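Local coordinates for protein 2-aminomuconic 6-semialdehyde dehydrogenase (Pseudomonas sp., PDB 7BZV) that probably oxidises 2-aminomuconic 6-semialdehyde with NAD+ in 2-aminophenol breakdown, as an aldehyde dehydrogenase whose tetrameric assembly is needed to bind the cofactor, at residues F342-Q347 / D382-R387; A278-S283 / E309-L314. One frame throughout, in Å; residues are numbered along the deposited sequence.

Contact 1. Residues F342-Q347 / D382-R387; sequences FELARQ and DARVVR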
loop_
_atom_site.group_PDB
_atom_site.type_symbol
_atom_site.label_atom_id
_atom_site.label_comp_id
_atom_site.label_asym_id
_atom_site.label_seq_id
_atom_site.Cartn_x
_atom_site.Cartn_y
_atom_site.Cartn_z
ATOM N N PHE B 342 31.737 33.982 -11.578
ATOM C CA PHE B 342 32.738 33.851 -12.631
ATOM C C PHE B 342 34.047 34.523 -12.214
ATOM O O PHE B 342 35.141 34.018 -12.501
ATOM C CB PHE B 342 32.247 34.469 -13.954
ATOM C CG PHE B 342 31.149 33.704 -14.647
ATOM C CD1 PHE B 342 30.566 32.578 -14.078
ATOM C CD2 PHE B 342 30.691 34.137 -15.879
ATOM C CE1 PHE B 342 29.545 31.902 -14.726
ATOM C CE2 PHE B 342 29.668 33.453 -16.537
ATOM C CZ PHE B 342 29.105 32.341 -15.963
ATOM N N GLU B 343 33.954 35.689 -11.569
ATOM C CA GLU B 343 35.166 36.397 -11.163
ATOM C C GLU B 343 35.858 35.673 -10.011
ATOM O O GLU B 343 37.083 35.514 -10.018
ATOM C CB GLU B 343 34.826 37.841 -10.780
ATOM C CG GLU B 343 36.025 38.716 -10.391
ATOM C CD GLU B 343 37.072 38.826 -11.491
ATOM O OE1 GLU B 343 36.694 38.919 -12.675
ATOM O OE2 GLU B 343 38.281 38.830 -11.174
ATOM N N LEU B 344 35.088 35.208 -9.022
ATOM C CA LEU B 344 35.672 34.387 -7.965
ATOM C C LEU B 344 36.409 33.194 -8.561
ATOM O O LEU B 344 37.505 32.846 -8.113
ATOM C CB LEU B 344 34.597 33.923 -6.993
ATOM C CG LEU B 344 35.096 33.127 -5.782
ATOM C CD1 LEU B 344 36.103 33.975 -4.978
ATOM C CD2 LEU B 344 33.935 32.716 -4.903
ATOM N N ALA B 345 35.832 32.566 -9.593
ATOM C CA ALA B 345 36.499 31.436 -10.236
ATOM C C ALA B 345 37.854 31.856 -10.789
ATOM O O ALA B 345 38.870 31.176 -10.590
ATOM C CB ALA B 345 35.636 30.863 -11.365
ATOM N N ARG B 346 37.879 32.962 -11.517
ATOM C CA ARG B 346 39.144 33.492 -12.006
ATOM C C ARG B 346 40.145 33.650 -10.871
ATOM O O ARG B 346 41.268 33.138 -10.933
ATOM C CB ARG B 346 38.895 34.833 -12.679
ATOM C CG ARG B 346 39.367 34.913 -14.094
ATOM C CD ARG B 346 38.766 36.131 -14.750
ATOM N NE ARG B 346 37.624 35.792 -15.592
ATOM C CZ ARG B 346 37.702 35.029 -16.680
ATOM N NH1 ARG B 346 38.870 34.507 -17.056
ATOM N NH2 ARG B 346 36.610 34.787 -17.393
ATOM N N GLN B 347 39.735 34.344 -9.812
ATOM C CA GLN B 347 40.627 34.591 -8.686
ATOM C C GLN B 347 41.100 33.296 -8.047
ATOM O O GLN B 347 42.250 33.203 -7.605
ATOM C CB GLN B 347 39.923 35.443 -7.641
ATOM C CG GLN B 347 39.392 36.733 -8.156
ATOM C CD GLN B 347 38.903 37.610 -7.041
ATOM O OE1 GLN B 347 37.703 37.838 -6.902
ATOM N NE2 GLN B 347 39.828 38.095 -6.218
ATOM N N ASP B 382 37.642 21.906 -2.667
ATOM C CA ASP B 382 37.390 22.843 -1.581
ATOM C C ASP B 382 37.204 24.285 -2.045
ATOM O O ASP B 382 36.791 25.124 -1.235
ATOM C CB ASP B 382 38.538 22.797 -0.550
ATOM C CG ASP B 382 38.619 21.459 0.160
ATOM O OD1 ASP B 382 37.581 21.031 0.708
ATOM O OD2 ASP B 382 39.698 20.828 0.161
ATOM N N ALA B 383 37.519 24.599 -3.301
ATOM C CA ALA B 383 37.384 25.972 -3.766
ATOM C C ALA B 383 35.936 26.419 -3.632
ATOM O O ALA B 383 35.006 25.613 -3.727
ATOM C CB ALA B 383 37.834 26.105 -5.214
ATOM N N ARG B 384 35.747 27.729 -3.450
ATOM C CA ARG B 384 34.418 28.245 -3.137
ATOM C C ARG B 384 33.443 28.035 -4.287
ATOM O O ARG B 384 32.280 27.657 -4.070
ATOM C CB ARG B 384 34.494 29.730 -2.813
ATOM C CG ARG B 384 35.199 30.080 -1.525
ATOM C CD ARG B 384 35.049 31.583 -1.232
ATOM N NE ARG B 384 33.636 31.955 -1.184
ATOM C CZ ARG B 384 33.150 33.155 -1.481
ATOM N NH1 ARG B 384 33.965 34.144 -1.838
ATOM N NH2 ARG B 384 31.839 33.364 -1.409
ATOM N N VAL B 385 33.881 28.313 -5.516
ATOM C CA VAL B 385 33.017 28.143 -6.677
ATOM C C VAL B 385 32.689 26.684 -6.955
ATOM O O VAL B 385 31.786 26.403 -7.745
ATOM C CB VAL B 385 33.629 28.758 -7.961
ATOM C CG1 VAL B 385 33.698 30.263 -7.841
ATOM C CG2 VAL B 385 35.005 28.200 -8.251
ATOM N N VAL B 386 33.420 25.749 -6.356
ATOM C CA VAL B 386 33.095 24.337 -6.506
ATOM C C VAL B 386 32.075 23.900 -5.472
ATOM O O VAL B 386 31.325 22.938 -5.721
ATOM C CB VAL B 386 34.361 23.469 -6.403
ATOM C CG1 VAL B 386 34.046 22.000 -6.636
ATOM C CG2 VAL B 386 35.405 23.954 -7.413
ATOM N N ARG B 387 31.984 24.604 -4.340
ATOM C CA ARG B 387 31.096 24.182 -3.270
ATOM C C ARG B 387 29.831 25.011 -3.150
ATOM O O ARG B 387 28.800 24.468 -2.755
ATOM C CB ARG B 387 31.842 24.215 -1.935
ATOM C CG ARG B 387 33.116 23.383 -1.933
ATOM C CD ARG B 387 33.670 23.198 -0.512
ATOM N NE ARG B 387 32.815 22.378 0.347
ATOM C CZ ARG B 387 32.865 21.050 0.417
ATOM N NH1 ARG B 387 33.706 20.378 -0.348
ATOM N NH2 ARG B 387 32.061 20.389 1.242
#
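R384, first residue of the short helix that follows A383 at the N-cap, lays one face of its guanidinium over L344. The leucine methyl CD2 sits 3.3 Å above that plane, nearer the edge of the group than its middle. L344 CD2 comes within 3.4 Å of R384 NH1 and 3.7 Å of R384 CB, so both ends of the arginine chain touch the same methyl. The chain bends at chi3 (57°) to bring the guanidinium back over the leucine, and the two side chains lie roughly perpendicular. L344 reaches this place with CG anti to the backbone N (chi1 -176°), its branches directed at the short helix. R384 NE forms a salt bridge with E388, and NH2 hydrogen-bonds a glycerol probably left from crystallisation, so the leucine supplies an apolar surface under a guanidinium held at NE and NH2. Cutting L344 back to an alanine would probably strip the guanidinium of that surface and open a gap beside V385.

V385, next along the helix, runs antiparallel to L344. V385 CG1 lies 3.8 Å from L344 CG and 3.6 Å from A345 N, touching the helix backbone itself. V385 CG2 reaches the same alanine, 4.1 Å from A345 CB. E348, last residue of helix 332-348, accepts the backbone N-H groups of R384 and V385 through its two carboxylate oxygens. A345 and V385 both rest on I376 of strand 374-377, placing this small apolar wedge in the catalytic domain of the aldehyde dehydrogenase fold, where helix 384-387 lies on the connection between parallel strands 374-377 and 394-400.

Contact 2. Residues A278-S283 / E309-L314; sequences ALFLNS and ERIKAL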
loop_
_atom_site.group_PDB
_atom_site.type_symbol
_atom_site.label_atom_id
_atom_site.label_comp_id
_atom_site.label_asym_id
_atom_site.label_seq_id
_atom_site.Cartn_x
_atom_site.Cartn_y
_atom_site.Cartn_z
ATOM N N ALA B 278 21.327 19.059 -18.169
ATOM C CA ALA B 278 21.604 19.135 -16.732
ATOM C C ALA B 278 22.443 20.351 -16.388
ATOM O O ALA B 278 22.376 20.850 -15.256
ATOM C CB ALA B 278 22.341 17.880 -16.245
ATOM N N LEU B 279 23.269 20.807 -17.323
ATOM C CA LEU B 279 24.101 21.978 -17.094
ATOM C C LEU B 279 23.408 23.288 -17.475
ATOM O O LEU B 279 23.541 24.268 -16.742
ATOM C CB LEU B 279 25.432 21.885 -17.875
ATOM C CG LEU B 279 26.369 20.724 -17.510
ATOM C CD1 LEU B 279 27.528 20.589 -18.486
ATOM C CD2 LEU B 279 26.891 20.848 -16.094
ATOM N N PHE B 280 22.678 23.351 -18.605
ATOM C CA PHE B 280 22.337 24.643 -19.206
ATOM C C PHE B 280 20.848 24.824 -19.470
ATOM O O PHE B 280 20.430 25.914 -19.865
ATOM C CB PHE B 280 23.148 24.847 -20.518
ATOM C CG PHE B 280 24.631 24.686 -20.341
ATOM C CD1 PHE B 280 25.298 25.425 -19.384
ATOM C CD2 PHE B 280 25.355 23.778 -21.117
ATOM C CE1 PHE B 280 26.660 25.267 -19.186
ATOM C CE2 PHE B 280 26.716 23.603 -20.912
ATOM C CZ PHE B 280 27.371 24.360 -19.954
ATOM N N LEU B 281 20.022 23.813 -19.229
ATOM C CA LEU B 281 18.587 24.034 -19.348
ATOM C C LEU B 281 18.153 25.180 -18.435
ATOM O O LEU B 281 18.612 25.294 -17.297
ATOM C CB LEU B 281 17.821 22.750 -18.992
ATOM C CG LEU B 281 16.322 22.856 -19.214
ATOM C CD1 LEU B 281 16.026 22.969 -20.717
ATOM C CD2 LEU B 281 15.551 21.644 -18.622
ATOM N N ASN B 282 17.284 26.060 -18.941
ATOM C CA ASN B 282 16.827 27.209 -18.144
ATOM C C ASN B 282 18.019 28.068 -17.715
ATOM O O ASN B 282 18.013 28.700 -16.645
ATOM C CB ASN B 282 16.013 26.725 -16.926
ATOM C CG ASN B 282 14.997 27.752 -16.431
ATOM O OD1 ASN B 282 14.394 28.455 -17.225
ATOM N ND2 ASN B 282 14.748 27.770 -15.129
ATOM N N SER B 283 19.052 28.086 -18.551
ATOM C CA SER B 283 20.297 28.809 -18.262
ATOM C C SER B 283 20.882 28.391 -16.924
ATOM O O SER B 283 21.464 29.200 -16.199
ATOM C CB SER B 283 20.076 30.320 -18.328
ATOM O OG SER B 283 19.608 30.646 -19.631
ATOM N N GLU B 309 32.784 21.738 -27.709
ATOM C CA GLU B 309 32.160 21.925 -29.019
ATOM C C GLU B 309 30.640 22.003 -28.900
ATOM O O GLU B 309 30.007 22.868 -29.519
ATOM C CB GLU B 309 32.562 20.802 -29.955
ATOM C CG GLU B 309 34.030 20.709 -30.268
ATOM C CD GLU B 309 34.656 22.011 -30.787
ATOM O OE1 GLU B 309 33.997 22.808 -31.460
ATOM O OE2 GLU B 309 35.836 22.229 -30.513
ATOM N N ARG B 310 30.033 21.137 -28.083
ATOM C CA ARG B 310 28.577 21.178 -27.958
ATOM C C ARG B 310 28.111 22.535 -27.439
ATOM O O ARG B 310 27.075 23.054 -27.865
ATOM C CB ARG B 310 28.078 20.062 -27.037
ATOM C CG ARG B 310 28.091 18.666 -27.644
ATOM C CD ARG B 310 27.026 18.495 -28.742
ATOM N NE ARG B 310 25.670 18.687 -28.229
ATOM C CZ ARG B 310 24.860 17.704 -27.825
ATOM N NH1 ARG B 310 25.242 16.432 -27.878
ATOM N NH2 ARG B 310 23.653 18.001 -27.369
ATOM N N ILE B 311 28.862 23.118 -26.511
ATOM C CA ILE B 311 28.519 24.432 -25.997
ATOM C C ILE B 311 28.594 25.465 -27.119
ATOM O O ILE B 311 27.714 26.326 -27.254
ATOM C CB ILE B 311 29.434 24.773 -24.808
ATOM C CG1 ILE B 311 29.060 23.863 -23.600
ATOM C CG2 ILE B 311 29.324 26.260 -24.449
ATOM C CD1 ILE B 311 30.094 23.833 -22.487
ATOM N N LYS B 312 29.616 25.364 -27.973
ATOM C CA LYS B 312 29.717 26.292 -29.093
ATOM C C LYS B 312 28.460 26.236 -29.943
ATOM O O LYS B 312 28.008 27.258 -30.468
ATOM C CB LYS B 312 30.956 25.994 -29.961
ATOM C CG LYS B 312 32.264 26.614 -29.513
ATOM C CD LYS B 312 33.441 26.241 -30.462
ATOM C CE LYS B 312 34.767 26.009 -29.712
ATOM N NZ LYS B 312 35.753 25.193 -30.510
ATOM N N ALA B 313 27.885 25.053 -30.107
ATOM C CA ALA B 313 26.679 24.933 -30.916
ATOM C C ALA B 313 25.400 25.306 -30.172
ATOM O O ALA B 313 24.324 25.310 -30.787
ATOM C CB ALA B 313 26.556 23.498 -31.466
ATOM N N LEU B 314 25.469 25.593 -28.876
ATOM C CA LEU B 314 24.253 25.880 -28.119
ATOM C C LEU B 314 23.726 27.250 -28.514
ATOM O O LEU B 314 24.447 28.246 -28.449
ATOM C CB LEU B 314 24.547 25.805 -26.617
ATOM C CG LEU B 314 23.317 25.819 -25.713
ATOM C CD1 LEU B 314 22.569 24.491 -25.814
ATOM C CD2 LEU B 314 23.651 26.096 -24.241
#
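F280 packs against I311 and L314 in the last part of helix 297-312 and just beyond, I311 meeting the outer corner of the ring and L314 its root. With CG anti to its carbonyl carbon (chi1 -54°), the phenylalanine reaches across until F280 CE2 is 3.6 Å from I311 CG1. The isoleucine starts out alongside the contact, but the arm running through CG1 is extended (chi2 165°) and carries its tip to the ring: I311 CD1 lies 3.7 Å from F280 CE2 and 3.8 Å from F280 CZ. The two side chains stand nearly square to one another. From the same helix as the phenylalanine, L279 CB covers one ring face, 3.5 Å above its centre. F280 closes helix 268-280 and begins the F-x-N-x-G-Q-x-C sequence that, in aldehyde dehydrogenases, leads to the nucleophilic cysteine; just beyond it, N282 OD1 takes a hydrogen bond from K93 and S283 OG bonds the backbone O of G327. L314, already past the helix, brings its CD2 to 4.0 Å from F280 CB, nearer the backbone than the ring tip. I311 also packs against M276, one turn back along helix 268-280, and R310 adds a salt bridge to D273.

How the contacts relate
Following the chain from its N terminus, contact 2 comes first: helix 268-280 ends, the chain passes through strand 290-296, and helix 297-312 returns to close a loop of 25 residues. The chain then runs on to helix 332-348, where contact 1 opens; strands 351-354 and 374-377 follow before segment 382-387 comes back against that helix, closing a second loop of 34 residues. The loops stand in series, neither nested nor crossed. The centres of the two contacts are 20 Å apart, their nearest atoms about 8 Å, without touching. Contact 2 joins two successive helices around one strand of the seven-stranded sheet, while contact 1 ties a later helix to the connection leading into strand 394-400.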